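Local coordinates for protein homoserine kinase (Listeria monocytogenes, PDB 3HUL) that probably catalyses the ATP-dependent phosphorylation of L-homoserine to O-phospho-L-homoserine, a late step of threonine biosynthesis, at residues A[7-11]-A[85-91]; A[17-22]-A[122-126]; A[27-33]-A[74-80]; A[57-62]-A[92-97]. All blocks are in the same frame, centred on the assembly; numbering follows the deposited sequence.

Overall arrangement
The four contacts illustrate how the N-terminal half of a GHMP kinase grades from polar site to apolar core. Contacts 1 and 4 both use helix 88-103: its N-terminal end in contact 1 offers backbone NH groups to a sulfate, while its next turns in contact 4 pack helix on helix with no conventional hydrogen bond between them, only apolar side chains and CA-H...O contacts. Contact 3 is partly buried, one face of its strand pair packing on helices 57-65 and 88-103, the other more open. Contact 2, buried but rich in carboxylates, meets contact 1 through Asn-126 and Thr-10. Strand 3-12 of contact 1 pairs with strands reached by contacts 2 and 3.

Contact 1 (A[7-11]-A[85-91]); sequences VPATT and GLGSSSA. With SO4 (sulfate ion), chain C.
Residues 7-11 run as an extended strand past a glycine-rich loop, 85-87, that turns into the helix beginning at Ser-88; the segments pass in opposite chain directions. CA atoms approach to 5.7 Å for Val-7 and Ala-91, 5.0 Å for Thr-10 and Gly-87, and 5.2 Å for Thr-11 and Leu-86. Gly-85 (phi/psi 86/11) and Gly-87 (72/38) take positive phi on either side of Leu-86 (-112/21); Gly-87 is the N-cap, and its O accepts Ala-91 N at 2.9 Å. The single direct hydrogen bond between the segments is Thr-10 N to Leu-86 O, 3.0 Å. A CB on Gly-87 would clash with Thr-10 OG1.

Ala-9 CB sits 3.3 Å from Leu-86 O, and Val-7 (t) brings CG1 to 3.8 Å from Ala-91 CB. A water donates to Pro-8 O (2.9 Å) and Gly-87 O (2.7 Å) and accepts from Thr-10 OG1 (2.8 Å) and Ser-90 OG (3.0 Å). Thr-10, in the p rotamer, also bonds Asn-126.

A sulfate sits in the loop: Gly-85 N to O2 and Gly-87 N to O1, both 2.9 Å, and Ser-88 N to O4, 2.8 Å. This is the glycine- and serine-rich phosphate-binding loop of GHMP kinases, within the predicted ATP site; backbone NH donors at a helix N-terminus suit an anion, so the sulfate, probably from the crystallisation liquor, plausibly marks a phosphate position.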
loop_
_atom_site.group_PDB
_atom_site.type_symbol
_atom_site.label_atom_id
_atom_site.label_comp_id
_atom_site.label_asym_id
_atom_site.label_seq_id
_atom_site.Cartn_x
_atom_site.Cartn_y
_atom_site.Cartn_z
ATOM N N VAL A 7 7.605 -20.454 17.428
ATOM C CA VAL A 7 6.716 -19.295 17.595
ATOM C C VAL A 7 7.571 -18.110 17.978
ATOM O O VAL A 7 8.400 -18.234 18.884
ATOM C CB VAL A 7 5.670 -19.507 18.720
ATOM C CG1 VAL A 7 4.707 -18.321 18.791
ATOM C CG2 VAL A 7 4.895 -20.851 18.536
ATOM N N PRO A 8 7.376 -16.953 17.295
ATOM C CA PRO A 8 8.193 -15.791 17.580
ATOM C C PRO A 8 7.722 -14.899 18.751
ATOM O O PRO A 8 6.534 -14.890 19.116
ATOM C CB PRO A 8 8.134 -15.001 16.269
ATOM C CG PRO A 8 6.793 -15.279 15.714
ATOM C CD PRO A 8 6.450 -16.709 16.169
ATOM N N ALA A 9 8.683 -14.167 19.322
ATOM C CA ALA A 9 8.441 -13.091 20.248
ATOM C C ALA A 9 7.682 -11.972 19.543
ATOM O O ALA A 9 7.722 -11.861 18.310
ATOM C CB ALA A 9 9.760 -12.568 20.760
ATOM N N THR A 10 6.999 -11.148 20.327
ATOM C CA THR A 10 6.197 -10.036 19.813
ATOM C C THR A 10 6.251 -8.889 20.789
ATOM O O THR A 10 6.341 -9.092 22.009
ATOM C CB THR A 10 4.686 -10.419 19.668
ATOM O OG1 THR A 10 4.249 -11.007 20.893
ATOM C CG2 THR A 10 4.452 -11.407 18.534
ATOM N N THR A 11 6.189 -7.673 20.260
ATOM C CA THR A 11 6.069 -6.487 21.096
ATOM C C THR A 11 4.739 -5.852 20.780
ATOM O O THR A 11 4.446 -5.555 19.621
ATOM C CB THR A 11 7.217 -5.466 20.884
ATOM O OG1 THR A 11 6.990 -4.335 21.727
ATOM C CG2 THR A 11 7.317 -4.978 19.436
ATOM N N GLY A 85 8.143 -8.433 28.545
ATOM C CA GLY A 85 7.438 -7.515 27.628
ATOM C C GLY A 85 7.623 -7.873 26.152
ATOM O O GLY A 85 7.273 -7.082 25.264
ATOM N N LEU A 86 8.177 -9.058 25.899
ATOM C CA LEU A 86 8.435 -9.546 24.544
ATOM C C LEU A 86 7.559 -10.740 24.129
ATOM O O LEU A 86 7.885 -11.461 23.194
ATOM C CB LEU A 86 9.921 -9.847 24.342
ATOM C CG LEU A 86 10.858 -8.644 24.421
ATOM C CD1 LEU A 86 12.312 -9.110 24.588
ATOM C CD2 LEU A 86 10.718 -7.733 23.172
ATOM N N GLY A 87 6.425 -10.917 24.800
ATOM C CA GLY A 87 5.439 -11.865 24.356
ATOM C C GLY A 87 5.851 -13.312 24.566
ATOM O O GLY A 87 5.564 -14.171 23.726
ATOM N N SER A 88 6.517 -13.570 25.693
ATOM C CA SER A 88 6.874 -14.916 26.119
ATOM C C SER A 88 5.620 -15.703 26.445
ATOM O O SER A 88 5.392 -16.819 25.951
ATOM C CB SER A 88 7.752 -14.846 27.384
ATOM O OG SER A 88 8.272 -16.132 27.686
ATOM N N SER A 89 4.798 -15.111 27.297
ATOM C CA SER A 89 3.540 -15.723 27.654
ATOM C C SER A 89 2.708 -16.029 26.400
ATOM O O SER A 89 2.134 -17.128 26.245
ATOM C CB SER A 89 2.797 -14.799 28.606
ATOM O OG SER A 89 1.433 -15.178 28.696
ATOM N N SER A 90 2.649 -15.071 25.488
ATOM C CA SER A 90 1.759 -15.231 24.340
ATOM C C SER A 90 2.320 -16.260 23.358
ATOM O O SER A 90 1.563 -16.958 22.702
ATOM C CB SER A 90 1.489 -13.880 23.657
ATOM O OG SER A 90 2.130 -13.797 22.374
ATOM N N ALA A 91 3.644 -16.355 23.267
ATOM C CA ALA A 91 4.265 -17.381 22.425
ATOM C C ALA A 91 3.947 -18.808 22.926
ATOM O O ALA A 91 3.723 -19.731 22.095
ATOM C CB ALA A 91 5.772 -17.179 22.310
HETATM S S SO4 C . 5.468 -11.017 28.379
HETATM O O1 SO4 C . 4.982 -10.201 27.250
HETATM O O2 SO4 C . 5.889 -10.059 29.390
HETATM O O3 SO4 C . 4.414 -11.878 28.936
HETATM O O4 SO4 C . 6.561 -11.862 27.964
HETATM O O HOH W 1 4.809 -13.766 21.133
#

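Contact 2 (A[17-22]-A[122-126]); sequences GFDSCG and GHPDN
This is a buried loop-to-loop contact in a GHMP kinase fold, joining the turn leading into strand 21-25 with the linker between helices 110-121 and 127-132. In the turn, Ser-20 N and Cys-21 N each hydrogen-bond Gly-17 O at 2.9 Å, and Asp-19 has positive phi (53/28). Opposite it, Gly-122 (90/-5) leaves its helix, His-123 is extended (-155/153), and 124-126 have helical angles.

Asp-125 (p) points toward the turn, its OD1 3.3 Å from Asp-19 CA. His-123, also p, gives its ND1 proton to Asp-125 OD1 at 2.8 Å, a His-carboxylate bond. Asp-19 OD1 and Asp-125 OD1 lie 3.9 Å apart; a water bridges the carboxylates, donating to Asp-19 OD1 (2.9 Å) and Asp-125 OD2 (2.6 Å), which should ease their repulsion. Pro-124 CD rests 3.3 Å from Asp-19 O. Phe-18 turns its CA-to-CB bond away, and its ring meets Phe-181 of a second subunit. Gly-22 and Asp-125 have the nearest CA atoms (4.9 Å); Gly-22 CA lies 3.3 Å from Asp-125 O, a CA-H...O contact.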
loop_
_atom_site.group_PDB
_atom_site.type_symbol
_atom_site.label_atom_id
_atom_site.label_comp_id
_atom_site.label_asym_id
_atom_site.label_seq_id
_atom_site.Cartn_x
_atom_site.Cartn_y
_atom_site.Cartn_z
ATOM N N GLY A 17 -1.296 2.388 20.150
ATOM C CA GLY A 17 -2.047 1.216 19.659
ATOM C C GLY A 17 -2.355 0.182 20.742
ATOM O O GLY A 17 -2.138 -1.025 20.563
ATOM N N PHE A 18 -2.888 0.669 21.869
ATOM C CA PHE A 18 -3.180 -0.159 23.032
ATOM C C PHE A 18 -4.128 -1.306 22.723
ATOM O O PHE A 18 -5.209 -1.094 22.155
ATOM C CB PHE A 18 -3.700 0.700 24.193
ATOM C CG PHE A 18 -3.697 -0.025 25.513
ATOM C CD1 PHE A 18 -2.514 -0.139 26.262
ATOM C CD2 PHE A 18 -4.857 -0.624 25.990
ATOM C CE1 PHE A 18 -2.502 -0.826 27.490
ATOM C CE2 PHE A 18 -4.853 -1.321 27.208
ATOM C CZ PHE A 18 -3.679 -1.414 27.964
ATOM N N ASP A 19 -3.719 -2.527 23.082
ATOM C CA ASP A 19 -4.496 -3.729 22.753
ATOM C C ASP A 19 -4.830 -3.840 21.238
ATOM O O ASP A 19 -5.851 -4.444 20.840
ATOM C CB ASP A 19 -5.780 -3.830 23.601
ATOM C CG ASP A 19 -5.522 -4.310 25.034
ATOM O OD1 ASP A 19 -4.356 -4.603 25.409
ATOM O OD2 ASP A 19 -6.513 -4.404 25.796
ATOM N N SER A 20 -3.971 -3.264 20.399
ATOM C CA SER A 20 -4.266 -3.191 18.985
ATOM C C SER A 20 -3.091 -3.526 18.069
ATOM O O SER A 20 -3.203 -4.414 17.211
ATOM C CB SER A 20 -4.854 -1.827 18.641
ATOM O OG SER A 20 -5.106 -1.759 17.249
ATOM N N CYS A 21 -1.984 -2.801 18.224
ATOM C CA CYS A 21 -0.852 -2.958 17.324
ATOM C C CYS A 21 0.276 -3.773 17.968
ATOM O O CYS A 21 0.643 -3.566 19.141
ATOM C CB CYS A 21 -0.322 -1.578 16.885
ATOM S SG CYS A 21 -1.567 -0.544 16.037
ATOM N N GLY A 22 0.847 -4.672 17.179
ATOM C CA GLY A 22 1.944 -5.483 17.652
ATOM C C GLY A 22 2.741 -6.025 16.499
ATOM O O GLY A 22 2.276 -6.025 15.352
ATOM N N GLY A 122 -6.933 -12.304 26.397
ATOM C CA GLY A 122 -7.744 -11.138 26.698
ATOM C C GLY A 122 -7.455 -9.938 25.799
ATOM O O GLY A 122 -8.136 -8.914 25.896
ATOM N N HIS A 123 -6.445 -10.071 24.930
ATOM C CA HIS A 123 -6.090 -9.037 23.932
ATOM C C HIS A 123 -5.369 -9.657 22.720
ATOM O O HIS A 123 -4.717 -10.693 22.845
ATOM C CB HIS A 123 -5.240 -7.924 24.566
ATOM C CG HIS A 123 -3.990 -8.413 25.227
ATOM N ND1 HIS A 123 -2.729 -8.146 24.726
ATOM C CD2 HIS A 123 -3.799 -9.119 26.366
ATOM C CE1 HIS A 123 -1.817 -8.692 25.513
ATOM N NE2 HIS A 123 -2.441 -9.293 26.515
ATOM N N PRO A 124 -5.474 -9.013 21.547
ATOM C CA PRO A 124 -4.999 -9.668 20.350
ATOM C C PRO A 124 -3.571 -9.296 19.922
ATOM O O PRO A 124 -3.054 -9.914 18.998
ATOM C CB PRO A 124 -6.010 -9.202 19.297
ATOM C CG PRO A 124 -6.512 -7.874 19.779
ATOM C CD PRO A 124 -6.123 -7.722 21.232
ATOM N N ASP A 125 -2.933 -8.336 20.592
ATOM C CA ASP A 125 -1.777 -7.651 19.994
ATOM C C ASP A 125 -0.399 -8.290 20.184
ATOM O O ASP A 125 0.560 -7.888 19.517
ATOM C CB ASP A 125 -1.793 -6.134 20.261
ATOM C CG ASP A 125 -1.918 -5.769 21.752
ATOM O OD1 ASP A 125 -2.607 -6.471 22.529
ATOM O OD2 ASP A 125 -1.334 -4.734 22.140
ATOM N N ASN A 126 -0.289 -9.280 21.074
ATOM C CA ASN A 126 0.837 -10.211 20.998
ATOM C C ASN A 126 0.514 -11.380 20.084
ATOM O O ASN A 126 1.303 -11.675 19.184
ATOM C CB ASN A 126 1.290 -10.728 22.362
ATOM C CG ASN A 126 1.866 -9.633 23.239
ATOM O OD1 ASN A 126 1.163 -9.119 24.106
ATOM N ND2 ASN A 126 3.145 -9.262 23.015
HETATM O O HOH W 2 -1.611 -4.106 24.668
#

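Contact 3 (A[27-33]-A[74-80]); sequences LYLTLDI and LVMTCDI
Side chains divide between two faces of an antiparallel pair whose strands, 27-33 and 74-78, run at 173° with axes 4.6 Å apart. Leu-29/Cys-78, Leu-31/Met-76 and Ile-33/Leu-74 are non-hydrogen-bonded pairs on one face; Thr-30/Thr-77 and Asp-32/Val-75 are hydrogen-bonded pairs on the other, more open and mixed. Thr-30 N to Thr-77 O is 2.6 Å, Thr-77 N to Thr-30 O 2.8 Å, Asp-32 N to Val-75 O 2.7 Å and Val-75 N to Asp-32 O 2.9 Å.

On the apolar face, Leu-31 (m, t) sets CD2 3.3 Å from Met-76 CG, and Leu-29, chi1 t with chi2 near 15°, brings CD1 to 3.4 Å from Met-76 SD (Met-76 chi1 -140°, chi2 -137°). Ile-33 CG1 reaches Leu-74 CD2 at 4.1 Å.

Past the strand end, Asp-79 (p) replaces a backbone acceptor: Tyr-28 N binds its OD1 at 2.9 Å, while Asp-79 N returns to Tyr-28 O at 3.1 Å. Ile-80 (m, t) lays CG1 3.9 Å from Leu-27 CB. Asp-32 OD2 is hydrogen-bonded to Ser-2 and Tyr-28 OH to Glu-282. Leu-29, Leu-31, Ile-33 and Leu-74 lie against helix 88-103 and Met-76 against Ile-58: the helix-covered sheet of the S5-like GHMP kinase N-terminal domain.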
loop_
_atom_site.group_PDB
_atom_site.type_symbol
_atom_site.label_atom_id
_atom_site.label_comp_id
_atom_site.label_asym_id
_atom_site.label_seq_id
_atom_site.Cartn_x
_atom_site.Cartn_y
_atom_site.Cartn_z
ATOM N N LEU A 27 13.067 -13.557 18.051
ATOM C CA LEU A 27 13.420 -14.412 19.188
ATOM C C LEU A 27 12.347 -15.477 19.177
ATOM O O LEU A 27 11.226 -15.194 18.742
ATOM C CB LEU A 27 13.408 -13.655 20.511
ATOM C CG LEU A 27 14.503 -12.632 20.795
ATOM C CD1 LEU A 27 14.133 -11.871 22.077
ATOM C CD2 LEU A 27 15.931 -13.268 20.907
ATOM N N TYR A 28 12.692 -16.684 19.605
ATOM C CA TYR A 28 11.826 -17.849 19.376
ATOM C C TYR A 28 11.606 -18.752 20.563
ATOM O O TYR A 28 12.478 -18.918 21.406
ATOM C CB TYR A 28 12.305 -18.690 18.188
ATOM C CG TYR A 28 12.575 -17.854 16.966
ATOM C CD1 TYR A 28 11.521 -17.400 16.163
ATOM C CD2 TYR A 28 13.873 -17.478 16.639
ATOM C CE1 TYR A 28 11.759 -16.626 15.062
ATOM C CE2 TYR A 28 14.126 -16.698 15.541
ATOM C CZ TYR A 28 13.059 -16.275 14.754
ATOM O OH TYR A 28 13.296 -15.495 13.659
ATOM N N LEU A 29 10.398 -19.290 20.607
ATOM C CA LEU A 29 10.038 -20.407 21.434
ATOM C C LEU A 29 9.987 -21.541 20.446
ATOM O O LEU A 29 9.234 -21.479 19.458
ATOM C CB LEU A 29 8.688 -20.160 22.118
ATOM C CG LEU A 29 7.906 -21.238 22.900
ATOM C CD1 LEU A 29 8.711 -22.453 23.253
ATOM C CD2 LEU A 29 7.267 -20.656 24.151
ATOM N N THR A 30 10.845 -22.536 20.679
ATOM C CA THR A 30 10.928 -23.731 19.847
ATOM C C THR A 30 10.589 -25.016 20.630
ATOM O O THR A 30 11.257 -25.356 21.618
ATOM C CB THR A 30 12.330 -23.894 19.203
ATOM O OG1 THR A 30 12.693 -22.684 18.514
ATOM C CG2 THR A 30 12.318 -25.054 18.203
ATOM N N LEU A 31 9.568 -25.725 20.160
ATOM C CA LEU A 31 9.215 -27.036 20.702
ATOM C C LEU A 31 9.616 -28.159 19.767
ATOM O O LEU A 31 9.373 -28.087 18.557
ATOM C CB LEU A 31 7.710 -27.146 20.944
ATOM C CG LEU A 31 7.107 -26.294 22.044
ATOM C CD1 LEU A 31 5.586 -26.354 21.936
ATOM C CD2 LEU A 31 7.582 -26.737 23.415
ATOM N N ASP A 32 10.190 -29.211 20.348
ATOM C CA ASP A 32 10.552 -30.442 19.636
ATOM C C ASP A 32 9.715 -31.582 20.239
ATOM O O ASP A 32 9.963 -31.997 21.366
ATOM C CB ASP A 32 12.068 -30.675 19.799
ATOM C CG ASP A 32 12.612 -31.842 18.960
ATOM O OD1 ASP A 32 13.851 -31.876 18.745
ATOM O OD2 ASP A 32 11.836 -32.724 18.529
ATOM N N ILE A 33 8.717 -32.062 19.497
ATOM C CA ILE A 33 7.759 -33.056 19.997
ATOM C C ILE A 33 8.235 -34.512 19.873
ATOM O O ILE A 33 8.486 -35.016 18.758
ATOM C CB ILE A 33 6.411 -32.942 19.285
ATOM C CG1 ILE A 33 5.840 -31.535 19.441
ATOM C CG2 ILE A 33 5.423 -34.033 19.783
ATOM C CD1 ILE A 33 4.847 -31.213 18.366
ATOM N N LEU A 74 8.462 -33.647 25.393
ATOM C CA LEU A 74 8.784 -32.519 24.495
ATOM C C LEU A 74 10.079 -31.901 24.940
ATOM O O LEU A 74 10.454 -32.036 26.099
ATOM C CB LEU A 74 7.686 -31.443 24.511
ATOM C CG LEU A 74 6.240 -31.900 24.338
ATOM C CD1 LEU A 74 5.554 -31.985 25.688
ATOM C CD2 LEU A 74 5.461 -30.970 23.441
ATOM N N VAL A 75 10.766 -31.241 24.014
ATOM C CA VAL A 75 11.971 -30.472 24.308
ATOM C C VAL A 75 11.715 -29.030 23.871
ATOM O O VAL A 75 11.228 -28.796 22.761
ATOM C CB VAL A 75 13.215 -31.026 23.556
ATOM C CG1 VAL A 75 14.502 -30.369 24.066
ATOM C CG2 VAL A 75 13.291 -32.563 23.665
ATOM N N MET A 76 12.073 -28.083 24.743
ATOM C CA MET A 76 11.773 -26.656 24.577
ATOM C C MET A 76 13.049 -25.827 24.577
ATOM O O MET A 76 13.824 -25.886 25.529
ATOM C CB MET A 76 10.867 -26.159 25.714
ATOM C CG MET A 76 9.764 -25.180 25.286
ATOM S SD MET A 76 9.444 -23.731 26.333
ATOM C CE MET A 76 8.781 -24.445 27.815
ATOM N N THR A 77 13.263 -25.065 23.503
ATOM C CA THR A 77 14.278 -24.011 23.454
ATOM C C THR A 77 13.494 -22.698 23.419
ATOM O O THR A 77 12.495 -22.582 22.704
ATOM C CB THR A 77 15.169 -24.137 22.184
ATOM O OG1 THR A 77 16.008 -25.286 22.302
ATOM C CG2 THR A 77 16.059 -22.927 21.992
ATOM N N CYS A 78 13.920 -21.725 24.210
ATOM C CA CYS A 78 13.251 -20.435 24.236
ATOM C C CYS A 78 14.208 -19.356 24.660
ATOM O O CYS A 78 14.671 -19.346 25.802
ATOM C CB CYS A 78 12.031 -20.451 25.158
ATOM S SG CYS A 78 10.978 -18.961 24.990
ATOM N N ASP A 79 14.510 -18.454 23.728
ATOM C CA ASP A 79 15.343 -17.294 24.027
ATOM C C ASP A 79 14.528 -15.995 24.124
ATOM O O ASP A 79 15.080 -14.902 24.086
ATOM C CB ASP A 79 16.572 -17.205 23.092
ATOM C CG ASP A 79 16.221 -16.880 21.632
ATOM O OD1 ASP A 79 15.096 -17.175 21.156
ATOM O OD2 ASP A 79 17.112 -16.332 20.941
ATOM N N ILE A 80 13.212 -16.147 24.257
ATOM C CA ILE A 80 12.323 -15.062 24.674
ATOM C C ILE A 80 12.269 -15.080 26.209
ATOM O O ILE A 80 11.623 -15.949 26.783
ATOM C CB ILE A 80 10.846 -15.244 24.150
ATOM C CG1 ILE A 80 10.780 -15.567 22.647
ATOM C CG2 ILE A 80 9.976 -14.003 24.473
ATOM C CD1 ILE A 80 9.402 -16.113 22.226
#

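Contact 4 (A[57-62]-A[92-97]); sequences VIIETA and AVVAGI
Gly-96 makes the hollow into which the opposing helix settles. Helical segments 57-62 and 92-97 cross at -44° with their axes 7.4 Å apart, and the CA atoms of Ile-58 and Gly-96 come within 4.1 Å. A CB on Gly-96 would clash with Ile-58 O and Thr-61 CB; without one, Gly-96 CA lies 3.3 Å from Ile-58 O, and Gly-96 O 3.5 Å from Ala-62 CA, both CA-H...O contacts.

Thr-61 (m) puts CG2 into the hollow between Val-93, Gly-96 and Ile-97, 3.5 Å from Val-93 O and 3.9 Å from Ile-97 CG1, while its OG1 donates to Val-57 O at 2.7 Å. The close approach rests on Gly-96, with Ala-62, Ala-92 and Ala-95 around it, and joins two helices of the GHMP kinase N-terminal domain beside the sheet; Leu-31 of strand 27-36 touches Ile-58 and Ala-95, and Ile-120 of helix 110-121 covers Thr-61 and Val-93.

Ile-58 (m, t) fits between Ala-92 and Ala-95, its CG1 3.7 Å from Ala-92 CB and its CG2 4.3 Å from Ala-95 CB. At the exposed end, Val-57 (t) places CG1 3.8 Å from Ala-92 CB and 3.9 Å from Val-93 CG2.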
loop_
_atom_site.group_PDB
_atom_site.type_symbol
_atom_site.label_atom_id
_atom_site.label_comp_id
_atom_site.label_asym_id
_atom_site.label_seq_id
_atom_site.Cartn_x
_atom_site.Cartn_y
_atom_site.Cartn_z
ATOM N N VAL A 57 2.014 -23.727 30.744
ATOM C CA VAL A 57 1.037 -22.990 29.933
ATOM C C VAL A 57 0.745 -23.669 28.573
ATOM O O VAL A 57 -0.418 -23.853 28.193
ATOM C CB VAL A 57 1.509 -21.502 29.781
ATOM C CG1 VAL A 57 0.836 -20.801 28.634
ATOM C CG2 VAL A 57 1.279 -20.737 31.103
ATOM N N ILE A 58 1.811 -24.061 27.875
ATOM C CA ILE A 58 1.720 -24.746 26.580
ATOM C C ILE A 58 0.805 -25.959 26.648
ATOM O O ILE A 58 -0.130 -26.095 25.856
ATOM C CB ILE A 58 3.128 -25.185 26.084
ATOM C CG1 ILE A 58 4.081 -23.986 26.068
ATOM C CG2 ILE A 58 3.035 -25.877 24.736
ATOM C CD1 ILE A 58 5.502 -24.316 25.836
ATOM N N ILE A 59 1.054 -26.821 27.628
ATOM C CA ILE A 59 0.269 -28.054 27.797
ATOM C C ILE A 59 -1.178 -27.798 28.241
ATOM O O ILE A 59 -2.116 -28.374 27.660
ATOM C CB ILE A 59 1.021 -29.078 28.712
ATOM C CG1 ILE A 59 2.420 -29.348 28.136
ATOM C CG2 ILE A 59 0.229 -30.398 28.819
ATOM C CD1 ILE A 59 3.430 -29.935 29.120
ATOM N N GLU A 60 -1.385 -26.919 29.230
ATOM C CA GLU A 60 -2.759 -26.559 29.657
ATOM C C GLU A 60 -3.538 -25.973 28.500
ATOM O O GLU A 60 -4.751 -26.242 28.346
ATOM C CB GLU A 60 -2.786 -25.526 30.809
ATOM C CG GLU A 60 -1.966 -25.867 32.063
ATOM C CD GLU A 60 -2.359 -25.018 33.286
ATOM O OE1 GLU A 60 -2.197 -23.775 33.242
ATOM O OE2 GLU A 60 -2.831 -25.601 34.295
ATOM N N THR A 61 -2.861 -25.143 27.692
ATOM C CA THR A 61 -3.524 -24.555 26.533
ATOM C C THR A 61 -3.877 -25.700 25.590
ATOM O O THR A 61 -5.003 -25.795 25.123
ATOM C CB THR A 61 -2.643 -23.508 25.760
ATOM O OG1 THR A 61 -2.172 -22.475 26.633
ATOM C CG2 THR A 61 -3.426 -22.911 24.622
ATOM N N ALA A 62 -2.904 -26.547 25.293
ATOM C CA ALA A 62 -3.155 -27.684 24.394
ATOM C C ALA A 62 -4.347 -28.529 24.885
ATOM O O ALA A 62 -5.316 -28.742 24.133
ATOM C CB ALA A 62 -1.898 -28.539 24.232
ATOM N N ALA A 92 3.888 -18.969 24.258
ATOM C CA ALA A 92 3.583 -20.266 24.865
ATOM C C ALA A 92 2.141 -20.673 24.577
ATOM O O ALA A 92 1.882 -21.830 24.209
ATOM C CB ALA A 92 3.920 -20.284 26.407
ATOM N N VAL A 93 1.210 -19.727 24.688
ATOM C CA VAL A 93 -0.189 -19.977 24.366
ATOM C C VAL A 93 -0.350 -20.391 22.883
ATOM O O VAL A 93 -0.956 -21.413 22.569
ATOM C CB VAL A 93 -1.073 -18.742 24.665
ATOM C CG1 VAL A 93 -2.461 -18.918 24.032
ATOM C CG2 VAL A 93 -1.169 -18.462 26.201
ATOM N N VAL A 94 0.229 -19.606 21.984
ATOM C CA VAL A 94 0.238 -19.961 20.561
ATOM C C VAL A 94 0.877 -21.340 20.311
ATOM O O VAL A 94 0.373 -22.113 19.526
ATOM C CB VAL A 94 0.924 -18.846 19.724
ATOM C CG1 VAL A 94 1.151 -19.292 18.247
ATOM C CG2 VAL A 94 0.116 -17.562 19.835
ATOM N N ALA A 95 1.975 -21.635 20.982
ATOM C CA ALA A 95 2.620 -22.943 20.859
ATOM C C ALA A 95 1.710 -24.111 21.296
ATOM O O ALA A 95 1.700 -25.168 20.652
ATOM C CB ALA A 95 3.916 -22.956 21.638
ATOM N N GLY A 96 0.935 -23.904 22.363
ATOM C CA GLY A 96 -0.023 -24.895 22.831
ATOM C C GLY A 96 -1.146 -25.102 21.854
ATOM O O GLY A 96 -1.610 -26.223 21.646
ATOM N N ILE A 97 -1.592 -24.014 21.242
ATOM C CA ILE A 97 -2.581 -24.112 20.188
ATOM C C ILE A 97 -2.050 -24.948 19.010
ATOM O O ILE A 97 -2.761 -25.810 18.480
ATOM C CB ILE A 97 -3.016 -22.730 19.744
ATOM C CG1 ILE A 97 -3.791 -22.054 20.883
ATOM C CG2 ILE A 97 -3.875 -22.791 18.485
ATOM C CD1 ILE A 97 -3.950 -20.520 20.693
#